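PDB 1UKF: 28 kDa product from Pseudomonas syringae pv. phaseolicola, which acts as a papain-like cysteine protease that cleaves itself and, delivered into plant cells, probably impairs host defence or triggers resistance. Local coordinates for residues V7-N13 and P148-Q154; S102-G106 and I164-D169; R118-L124 and C180-V186. All blocks are in the same frame, centred on the assembly; numbering follows the deposited sequence.

Contact 1 (V7-N13 and P148-Q154)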
loop_
_atom_site.group_PDB
_atom_site.type_symbol
_atom_site.label_atom_id
_atom_site.label_comp_id
_atom_site.label_asym_id
_atom_site.label_seq_id
_atom_site.Cartn_x
_atom_site.Cartn_y
_atom_site.Cartn_z
ATOM N N VAL A 7 -2.050 -6.795 -13.615
ATOM C CA VAL A 7 -2.066 -6.013 -14.846
ATOM C C VAL A 7 -0.645 -5.615 -15.250
ATOM O O VAL A 7 -0.378 -5.331 -16.417
ATOM C CB VAL A 7 -2.956 -4.746 -14.735
ATOM C CG1 VAL A 7 -4.416 -5.148 -14.683
ATOM C CG2 VAL A 7 -2.584 -3.927 -13.513
ATOM N N ALA A 8 0.264 -5.596 -14.280
ATOM C CA ALA A 8 1.663 -5.267 -14.544
ATOM C C ALA A 8 2.532 -5.836 -13.430
ATOM O O ALA A 8 2.721 -5.208 -12.386
ATOM C CB ALA A 8 1.848 -3.755 -14.643
ATOM N N SER A 9 3.049 -7.037 -13.658
ATOM C CA SER A 9 3.897 -7.714 -12.689
ATOM C C SER A 9 5.289 -7.091 -12.675
ATOM O O SER A 9 5.904 -6.897 -13.727
ATOM C CB SER A 9 3.998 -9.198 -13.040
ATOM O OG SER A 9 4.839 -9.878 -12.127
ATOM N N ARG A 10 5.786 -6.775 -11.484
ATOM C CA ARG A 10 7.108 -6.180 -11.352
ATOM C C ARG A 10 7.513 -6.090 -9.889
ATOM O O ARG A 10 6.836 -5.442 -9.089
ATOM C CB ARG A 10 7.125 -4.773 -11.959
ATOM C CG ARG A 10 8.508 -4.308 -12.434
ATOM C CD ARG A 10 8.907 -5.029 -13.725
ATOM N NE ARG A 10 7.928 -4.771 -14.778
ATOM C CZ ARG A 10 7.905 -3.673 -15.527
ATOM N NH1 ARG A 10 8.820 -2.728 -15.357
ATOM N NH2 ARG A 10 6.945 -3.504 -16.426
ATOM N N ASP A 11 8.608 -6.755 -9.535
ATOM C CA ASP A 11 9.120 -6.686 -8.174
ATOM C C ASP A 11 10.083 -5.505 -8.184
ATOM O O ASP A 11 11.207 -5.617 -8.680
ATOM C CB ASP A 11 9.872 -7.967 -7.817
ATOM C CG ASP A 11 10.486 -7.917 -6.428
ATOM O OD1 ASP A 11 10.487 -6.836 -5.799
ATOM O OD2 ASP A 11 10.979 -8.969 -5.963
ATOM N N VAL A 12 9.638 -4.371 -7.656
ATOM C CA VAL A 12 10.465 -3.171 -7.641
ATOM C C VAL A 12 10.938 -2.790 -6.241
ATOM O O VAL A 12 11.472 -1.698 -6.040
ATOM C CB VAL A 12 9.695 -1.972 -8.259
ATOM C CG1 VAL A 12 9.363 -2.270 -9.713
ATOM C CG2 VAL A 12 8.411 -1.695 -7.478
ATOM N N ASN A 13 10.790 -3.715 -5.292
ATOM C CA ASN A 13 11.148 -3.448 -3.901
ATOM C C ASN A 13 12.417 -4.121 -3.380
ATOM O O ASN A 13 12.560 -4.336 -2.176
ATOM C CB ASN A 13 9.954 -3.821 -3.008
ATOM C CG ASN A 13 10.055 -3.235 -1.611
ATOM O OD1 ASN A 13 10.464 -2.087 -1.433
ATOM N ND2 ASN A 13 9.654 -4.016 -0.612
ATOM N N PRO A 148 4.670 -3.059 -3.919
ATOM C CA PRO A 148 6.058 -2.957 -4.382
ATOM C C PRO A 148 6.768 -4.294 -4.638
ATOM O O PRO A 148 7.656 -4.369 -5.488
ATOM C CB PRO A 148 6.729 -2.150 -3.275
ATOM C CG PRO A 148 5.620 -1.253 -2.791
ATOM C CD PRO A 148 4.433 -2.193 -2.748
ATOM N N ASN A 149 6.392 -5.342 -3.906
ATOM C CA ASN A 149 7.012 -6.655 -4.082
ATOM C C ASN A 149 6.495 -7.418 -5.294
ATOM O O ASN A 149 7.174 -8.317 -5.791
ATOM C CB ASN A 149 6.756 -7.570 -2.873
ATOM C CG ASN A 149 7.471 -7.126 -1.616
ATOM O OD1 ASN A 149 8.579 -6.594 -1.660
ATOM N ND2 ASN A 149 6.845 -7.380 -0.472
ATOM N N LEU A 150 5.306 -7.054 -5.773
ATOM C CA LEU A 150 4.658 -7.785 -6.860
ATOM C C LEU A 150 4.291 -7.033 -8.129
ATOM O O LEU A 150 4.391 -7.587 -9.227
ATOM C CB LEU A 150 3.395 -8.451 -6.308
ATOM C CG LEU A 150 3.609 -9.384 -5.111
ATOM C CD1 LEU A 150 2.282 -9.664 -4.428
ATOM C CD2 LEU A 150 4.267 -10.675 -5.579
ATOM N N GLY A 151 3.845 -5.792 -7.987
ATOM C CA GLY A 151 3.451 -5.019 -9.151
ATOM C C GLY A 151 2.057 -4.452 -8.967
ATOM O O GLY A 151 1.593 -4.285 -7.832
ATOM N N GLU A 152 1.382 -4.162 -10.076
ATOM C CA GLU A 152 0.045 -3.591 -10.016
ATOM C C GLU A 152 -1.041 -4.599 -10.364
ATOM O O GLU A 152 -0.884 -5.425 -11.272
ATOM C CB GLU A 152 -0.065 -2.374 -10.945
ATOM C CG GLU A 152 -1.359 -1.576 -10.735
ATOM C CD GLU A 152 -1.428 -0.294 -11.549
ATOM O OE1 GLU A 152 -0.423 0.447 -11.598
ATOM O OE2 GLU A 152 -2.506 -0.023 -12.126
ATOM N N PHE A 153 -2.138 -4.518 -9.621
ATOM C CA PHE A 153 -3.293 -5.385 -9.805
ATOM C C PHE A 153 -4.511 -4.495 -9.978
ATOM O O PHE A 153 -4.530 -3.354 -9.512
ATOM C CB PHE A 153 -3.498 -6.281 -8.581
ATOM C CG PHE A 153 -2.316 -7.146 -8.257
ATOM C CD1 PHE A 153 -1.227 -6.631 -7.560
ATOM C CD2 PHE A 153 -2.279 -8.469 -8.679
ATOM C CE1 PHE A 153 -0.111 -7.423 -7.291
ATOM C CE2 PHE A 153 -1.173 -9.271 -8.417
ATOM C CZ PHE A 153 -0.085 -8.747 -7.721
ATOM N N GLN A 154 -5.527 -5.020 -10.648
ATOM C CA GLN A 154 -6.753 -4.272 -10.865
ATOM C C GLN A 154 -7.954 -5.194 -10.825
ATOM O O GLN A 154 -7.871 -6.365 -11.208
ATOM C CB GLN A 154 -6.707 -3.542 -12.210
ATOM C CG GLN A 154 -5.819 -2.304 -12.208
ATOM C CD GLN A 154 -5.785 -1.610 -13.553
ATOM O OE1 GLN A 154 -6.734 -1.706 -14.334
ATOM N NE2 GLN A 154 -4.700 -0.889 -13.825
HETATM O O HOH W 1 4.639 -10.198 -9.560
HETATM O O HOH W 2 10.953 -7.292 -3.129
#
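Val7 lays CG2 against Glu152 CG at 3.8 Å and Gln154 NE2 at 3.7 Å. Gln154 NE2 itself donates to Glu152 OE2 at 2.9 Å, and Gln154 OE1 bonds Gln142. Val7 N and Ala8 N both donate to Glu152 O, at 3.0 and 3.2 Å, a classic beta bulge. Ala8 O accepts from Glu152 N at 2.9 Å, so the short edge strand pairs antiparallel with strand 151-156. Gly151 lies so close to segment 7-13 that a CB would clash with Ala8 O, and its backbone angles also call for glycine. Arg10 N bonds Leu150 O at 2.8 Å and Val12 N bonds Pro148 O at 2.9 Å. Asp11 OD1 accepts from Asn13 N at 3.2 Å, an Asx turn. Asn13 ND2 donates to Asn149 OD1 at 3.0 Å. Asn149 packs beside the active-site His132, and Asn13 touches Cys18. Arg10 forms salt bridges with Asp42 and Asp39; Glu152 forms one with Arg37 and accepts from Trp25. Backbone bonds thus join the N-terminal segment to the loop and strand after the active-site Asp147, and an amide pair carries the link to the catalytic site.

Contact 2 (S102-G106 and I164-D169)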
loop_
_atom_site.group_PDB
_atom_site.type_symbol
_atom_site.label_atom_id
_atom_site.label_comp_id
_atom_site.label_asym_id
_atom_site.label_seq_id
_atom_site.Cartn_x
_atom_site.Cartn_y
_atom_site.Cartn_z
ATOM N N SER A 102 -9.357 -15.237 5.685
ATOM C CA SER A 102 -8.792 -14.180 4.858
ATOM C C SER A 102 -9.878 -13.506 4.022
ATOM O O SER A 102 -9.707 -12.381 3.550
ATOM C CB SER A 102 -7.696 -14.750 3.949
ATOM O OG SER A 102 -8.193 -15.779 3.113
ATOM N N ALA A 103 -11.000 -14.196 3.844
ATOM C CA ALA A 103 -12.108 -13.639 3.079
ATOM C C ALA A 103 -12.727 -12.502 3.880
ATOM O O ALA A 103 -13.082 -11.464 3.325
ATOM C CB ALA A 103 -13.151 -14.713 2.797
ATOM N N GLN A 104 -12.850 -12.701 5.190
ATOM C CA GLN A 104 -13.421 -11.684 6.066
ATOM C C GLN A 104 -12.533 -10.446 6.081
ATOM O O GLN A 104 -13.019 -9.321 5.957
ATOM C CB GLN A 104 -13.572 -12.221 7.492
ATOM C CG GLN A 104 -14.219 -11.233 8.451
ATOM C CD GLN A 104 -14.296 -11.755 9.874
ATOM O OE1 GLN A 104 -14.864 -12.816 10.130
ATOM N NE2 GLN A 104 -13.725 -11.005 10.810
ATOM N N LEU A 105 -11.230 -10.656 6.239
ATOM C CA LEU A 105 -10.279 -9.552 6.260
ATOM C C LEU A 105 -10.346 -8.806 4.933
ATOM O O LEU A 105 -10.443 -7.578 4.904
ATOM C CB LEU A 105 -8.860 -10.078 6.496
ATOM C CG LEU A 105 -7.713 -9.065 6.421
ATOM C CD1 LEU A 105 -7.972 -7.915 7.378
ATOM C CD2 LEU A 105 -6.401 -9.758 6.758
ATOM N N GLY A 106 -10.299 -9.559 3.839
ATOM C CA GLY A 106 -10.366 -8.957 2.520
ATOM C C GLY A 106 -11.648 -8.174 2.316
ATOM O O GLY A 106 -11.639 -7.109 1.703
ATOM N N ILE A 164 -7.958 -8.588 -2.577
ATOM C CA ILE A 164 -7.305 -8.387 -1.294
ATOM C C ILE A 164 -7.085 -9.716 -0.568
ATOM O O ILE A 164 -6.023 -9.935 0.014
ATOM C CB ILE A 164 -8.113 -7.417 -0.413
ATOM C CG1 ILE A 164 -8.230 -6.071 -1.134
ATOM C CG2 ILE A 164 -7.428 -7.240 0.941
ATOM C CD1 ILE A 164 -9.103 -5.061 -0.428
ATOM N N LYS A 165 -8.075 -10.605 -0.600
ATOM C CA LYS A 165 -7.916 -11.903 0.048
ATOM C C LYS A 165 -6.730 -12.622 -0.591
ATOM O O LYS A 165 -5.923 -13.245 0.097
ATOM C CB LYS A 165 -9.181 -12.752 -0.110
ATOM C CG LYS A 165 -9.075 -14.132 0.533
ATOM C CD LYS A 165 -10.349 -14.942 0.330
ATOM C CE LYS A 165 -10.312 -16.247 1.116
ATOM N NZ LYS A 165 -9.183 -17.131 0.705
ATOM N N GLY A 166 -6.633 -12.531 -1.914
ATOM C CA GLY A 166 -5.539 -13.170 -2.621
ATOM C C GLY A 166 -4.182 -12.668 -2.164
ATOM O O GLY A 166 -3.235 -13.445 -2.029
ATOM N N LEU A 167 -4.079 -11.365 -1.922
ATOM C CA LEU A 167 -2.826 -10.776 -1.475
ATOM C C LEU A 167 -2.478 -11.289 -0.079
ATOM O O LEU A 167 -1.332 -11.641 0.194
ATOM C CB LEU A 167 -2.934 -9.250 -1.463
ATOM C CG LEU A 167 -1.600 -8.518 -1.331
ATOM C CD1 LEU A 167 -0.725 -8.838 -2.537
ATOM C CD2 LEU A 167 -1.835 -7.017 -1.240
ATOM N N ILE A 168 -3.468 -11.328 0.804
ATOM C CA ILE A 168 -3.245 -11.816 2.157
ATOM C C ILE A 168 -2.797 -13.276 2.122
ATOM O O ILE A 168 -1.844 -13.655 2.803
ATOM C CB ILE A 168 -4.525 -11.711 3.015
ATOM C CG1 ILE A 168 -4.933 -10.243 3.162
ATOM C CG2 ILE A 168 -4.291 -12.338 4.390
ATOM C CD1 ILE A 168 -3.895 -9.377 3.849
ATOM N N ASP A 169 -3.480 -14.093 1.325
ATOM C CA ASP A 169 -3.128 -15.506 1.227
ATOM C C ASP A 169 -1.726 -15.678 0.661
ATOM O O ASP A 169 -1.003 -16.599 1.042
ATOM C CB ASP A 169 -4.129 -16.261 0.350
ATOM C CG ASP A 169 -5.513 -16.324 0.964
ATOM O OD1 ASP A 169 -5.621 -16.290 2.207
ATOM O OD2 ASP A 169 -6.491 -16.424 0.197
#
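Ser102 is the polar centre where helix 102-113 meets helix 160-173. Ser102 OG donates to Asp169 OD1 at 2.8 Å and accepts a weak hydrogen bond from Lys165 NZ at 2.9 Å. Lys165 NZ forms a salt bridge with Asp169 OD2 at 2.8 Å, one helical turn along. OD1 thus takes the hydroxyl and OD2 the ammonium. The Lys165 chain, extended as far as CE, lies along the first turn of the other helix, with Lys165 CE 3.6 Å from Ala103 CB. Its chi4 (m) then brings NZ to Ser102 and Asp169. Within the helices, Gly106 N bonds Ser102 O and Asp169 N bonds Lys165 O, both at 2.9 Å. The axes of the two short segments approach to 8.2 Å, their N-to-C directions 127° apart. Gly106, with no side chain, suits this: a CB would be tight against Lys165 N. Gly106 CA meets Ile164 CG2 at 3.8 Å. Leu105 CD2 touches Ile168 CD1 at 3.9 Å. Through Leu167, helix 160-173 also packs on strand 142-147 of the sheet. A triangle of serine, lysine and aspartate thus ties the helices at their more open side, and aliphatic contacts join them on the buried side.

Contact 3 (R118-L124 and C180-V186)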
loop_
_atom_site.group_PDB
_atom_site.type_symbol
_atom_site.label_atom_id
_atom_site.label_comp_id
_atom_site.label_asym_id
_atom_site.label_seq_id
_atom_site.Cartn_x
_atom_site.Cartn_y
_atom_site.Cartn_z
ATOM N N ARG A 118 -11.576 7.028 -3.486
ATOM C CA ARG A 118 -10.683 6.827 -2.348
ATOM C C ARG A 118 -9.286 6.344 -2.700
ATOM O O ARG A 118 -9.092 5.537 -3.612
ATOM C CB ARG A 118 -11.304 5.854 -1.343
ATOM C CG ARG A 118 -12.592 6.351 -0.707
ATOM C CD ARG A 118 -12.996 5.488 0.481
ATOM N NE ARG A 118 -14.262 5.926 1.066
ATOM C CZ ARG A 118 -14.832 5.369 2.128
ATOM N NH1 ARG A 118 -14.254 4.345 2.738
ATOM N NH2 ARG A 118 -15.989 5.836 2.583
ATOM N N LYS A 119 -8.314 6.862 -1.957
ATOM C CA LYS A 119 -6.915 6.494 -2.119
ATOM C C LYS A 119 -6.397 6.101 -0.748
ATOM O O LYS A 119 -6.769 6.710 0.254
ATOM C CB LYS A 119 -6.096 7.669 -2.655
ATOM C CG LYS A 119 -6.318 7.951 -4.127
ATOM C CD LYS A 119 -5.280 8.925 -4.662
ATOM C CE LYS A 119 -5.440 9.138 -6.161
ATOM N NZ LYS A 119 -6.716 9.825 -6.485
ATOM N N HIS A 120 -5.548 5.082 -0.699
ATOM C CA HIS A 120 -5.000 4.634 0.576
ATOM C C HIS A 120 -3.570 4.162 0.495
ATOM O O HIS A 120 -3.127 3.623 -0.520
ATOM C CB HIS A 120 -5.766 3.426 1.138
ATOM C CG HIS A 120 -7.168 3.714 1.558
ATOM N ND1 HIS A 120 -7.538 3.892 2.875
ATOM C CD2 HIS A 120 -8.305 3.810 0.832
ATOM C CE1 HIS A 120 -8.844 4.082 2.939
ATOM N NE2 HIS A 120 -9.332 4.038 1.713
ATOM N N LEU A 121 -2.861 4.374 1.593
ATOM C CA LEU A 121 -1.529 3.825 1.767
ATOM C C LEU A 121 -1.941 2.763 2.790
ATOM O O LEU A 121 -2.676 3.067 3.734
ATOM C CB LEU A 121 -0.558 4.814 2.418
ATOM C CG LEU A 121 0.799 4.191 2.780
ATOM C CD1 LEU A 121 1.553 3.785 1.521
ATOM C CD2 LEU A 121 1.611 5.197 3.580
ATOM N N LEU A 122 -1.522 1.519 2.594
ATOM C CA LEU A 122 -1.880 0.457 3.525
ATOM C C LEU A 122 -0.620 -0.183 4.071
ATOM O O LEU A 122 0.377 -0.309 3.365
ATOM C CB LEU A 122 -2.713 -0.622 2.828
ATOM C CG LEU A 122 -4.001 -0.220 2.107
ATOM C CD1 LEU A 122 -4.577 -1.428 1.391
ATOM C CD2 LEU A 122 -5.006 0.342 3.099
ATOM N N SER A 123 -0.655 -0.583 5.332
ATOM C CA SER A 123 0.499 -1.239 5.917
ATOM C C SER A 123 0.103 -2.637 6.369
ATOM O O SER A 123 -0.923 -2.822 7.023
ATOM C CB SER A 123 1.050 -0.422 7.094
ATOM O OG SER A 123 0.046 -0.135 8.049
ATOM N N LEU A 124 0.899 -3.625 5.972
ATOM C CA LEU A 124 0.659 -5.011 6.351
ATOM C C LEU A 124 1.579 -5.300 7.522
ATOM O O LEU A 124 2.794 -5.129 7.417
ATOM C CB LEU A 124 0.981 -5.960 5.194
ATOM C CG LEU A 124 0.260 -5.715 3.868
ATOM C CD1 LEU A 124 0.668 -6.780 2.862
ATOM C CD2 LEU A 124 -1.241 -5.743 4.086
ATOM N N CYS A 180 -2.536 -7.903 10.931
ATOM C CA CYS A 180 -3.505 -6.836 10.733
ATOM C C CYS A 180 -3.091 -5.947 9.573
ATOM O O CYS A 180 -1.966 -6.021 9.080
ATOM C CB CYS A 180 -3.651 -5.987 12.003
ATOM S SG CYS A 180 -2.217 -4.975 12.440
ATOM N N VAL A 181 -4.028 -5.116 9.134
ATOM C CA VAL A 181 -3.791 -4.190 8.043
ATOM C C VAL A 181 -4.172 -2.804 8.535
ATOM O O VAL A 181 -5.276 -2.606 9.042
ATOM C CB VAL A 181 -4.669 -4.523 6.817
ATOM C CG1 VAL A 181 -4.478 -3.468 5.735
ATOM C CG2 VAL A 181 -4.320 -5.901 6.281
ATOM N N ASN A 182 -3.253 -1.853 8.411
ATOM C CA ASN A 182 -3.547 -0.484 8.815
ATOM C C ASN A 182 -3.907 0.295 7.559
ATOM O O ASN A 182 -3.229 0.188 6.536
ATOM C CB ASN A 182 -2.341 0.179 9.479
ATOM C CG ASN A 182 -1.849 -0.582 10.682
ATOM O OD1 ASN A 182 -2.588 -0.803 11.642
ATOM N ND2 ASN A 182 -0.590 -0.986 10.642
ATOM N N GLU A 183 -4.973 1.077 7.639
ATOM C CA GLU A 183 -5.424 1.859 6.502
ATOM C C GLU A 183 -5.190 3.341 6.718
ATOM O O GLU A 183 -5.555 3.887 7.759
ATOM C CB GLU A 183 -6.920 1.643 6.265
ATOM C CG GLU A 183 -7.358 0.196 6.181
ATOM C CD GLU A 183 -8.868 0.063 6.154
ATOM O OE1 GLU A 183 -9.560 1.092 6.307
ATOM O OE2 GLU A 183 -9.367 -1.065 5.983
ATOM N N PHE A 184 -4.576 3.985 5.734
ATOM C CA PHE A 184 -4.339 5.419 5.779
ATOM C C PHE A 184 -5.100 5.997 4.594
ATOM O O PHE A 184 -4.631 5.944 3.454
ATOM C CB PHE A 184 -2.846 5.733 5.672
ATOM C CG PHE A 184 -2.034 5.169 6.800
ATOM C CD1 PHE A 184 -1.469 3.900 6.706
ATOM C CD2 PHE A 184 -1.875 5.886 7.983
ATOM C CE1 PHE A 184 -0.757 3.354 7.776
ATOM C CE2 PHE A 184 -1.168 5.347 9.056
ATOM C CZ PHE A 184 -0.609 4.081 8.951
ATOM N N ARG A 185 -6.290 6.520 4.870
ATOM C CA ARG A 185 -7.144 7.102 3.842
ATOM C C ARG A 185 -6.664 8.514 3.552
ATOM O O ARG A 185 -6.639 9.365 4.442
ATOM C CB ARG A 185 -8.592 7.119 4.323
ATOM C CG ARG A 185 -9.590 7.605 3.293
ATOM C CD ARG A 185 -10.995 7.495 3.848
ATOM N NE ARG A 185 -11.974 8.197 3.025
ATOM C CZ ARG A 185 -13.269 8.269 3.314
ATOM N NH1 ARG A 185 -13.739 7.679 4.404
ATOM N NH2 ARG A 185 -14.093 8.935 2.517
ATOM N N VAL A 186 -6.290 8.762 2.301
ATOM C CA VAL A 186 -5.766 10.063 1.915
ATOM C C VAL A 186 -6.499 10.703 0.741
ATOM O O VAL A 186 -7.185 10.029 -0.026
ATOM C CB VAL A 186 -4.265 9.948 1.553
ATOM C CG1 VAL A 186 -3.513 9.268 2.691
ATOM C CG2 VAL A 186 -4.093 9.161 0.259
HETATM O O HOH W 3 -9.556 8.687 0.050
#
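Five backbone hydrogen bonds join strand 119-126 to strand 178-187. Leu121 N to Phe184 O is 3.0 Å, and Phe184 N to Leu121 O is 2.9 Å. Ser123 and Asn182 form a second hydrogen-bonded pair, with both N to O distances 2.9 Å. Val186 N reaches Lys119 O at 2.9 Å. At that end a water accepts from Lys119 N at 3.0 Å and donates to Val186 O at 2.7 Å. Asn182 ND2 also donates to Ser123 OG at 2.8 Å, though the hydroxyl position is less sure, and Asn182 OD1 bonds Thr95. The guanidinium groups of Arg118 and Arg185, two like charges, stack flat with centres 3.5 Å apart and planes at 22°, and Arg118 NH1 is held by the backbone O of Asp112.

The strands run antiparallel; the segment axes approach to 4.7 Å, directions 154° apart. One face carries Leu121, Ser123, Phe184 and Val186. Leu121 CB lies 4.1 Å from Phe184 CB, and helix 73-84 covers this face, where Phe75 meets the Phe184 ring edge-to-face. The other face carries His120, Leu122, Leu124 and Val181. Leu124 CD2 touches Val181 CG2 at 3.8 Å, while Leu122 CD2 lies 3.9 Å from Glu183 CG. Helix 102-113 packs there through Val113 and Val109. This pairing lies inside the antiparallel sheet of the papain-like fold, between strands 130-139 and 88-97. Leu124 is backbone-bonded to His132 on strand 130-139, and their side chains come within about 4 Å. The backbone bonding thus places this strand pair beside the catalytic histidine.

Overall arrangement
Contacts 1 and 3 belong to the same antiparallel sheet, with centres about 17 Å apart. Contact 1 joins the edge strand 6-9 to its neighbour, and contact 3 pairs two strands further across. Contact 2 brings together two helices that pack near them. Its centre lies about 17 Å from that of contact 1 and about 14 Å from that of contact 3. It touches both: Leu150 CD1 meets Leu167 CD1 at 3.6 Å, and Ile168 CD1 meets Val181 CG2 at 4.3 Å. Contacts 1 and 3 approach the active site of Cys18, His132 and Asp147. The side chains of Asn149 and Leu124 come about 3 and 4 Å from that of His132, whereas Ile168 stays about 9 Å away.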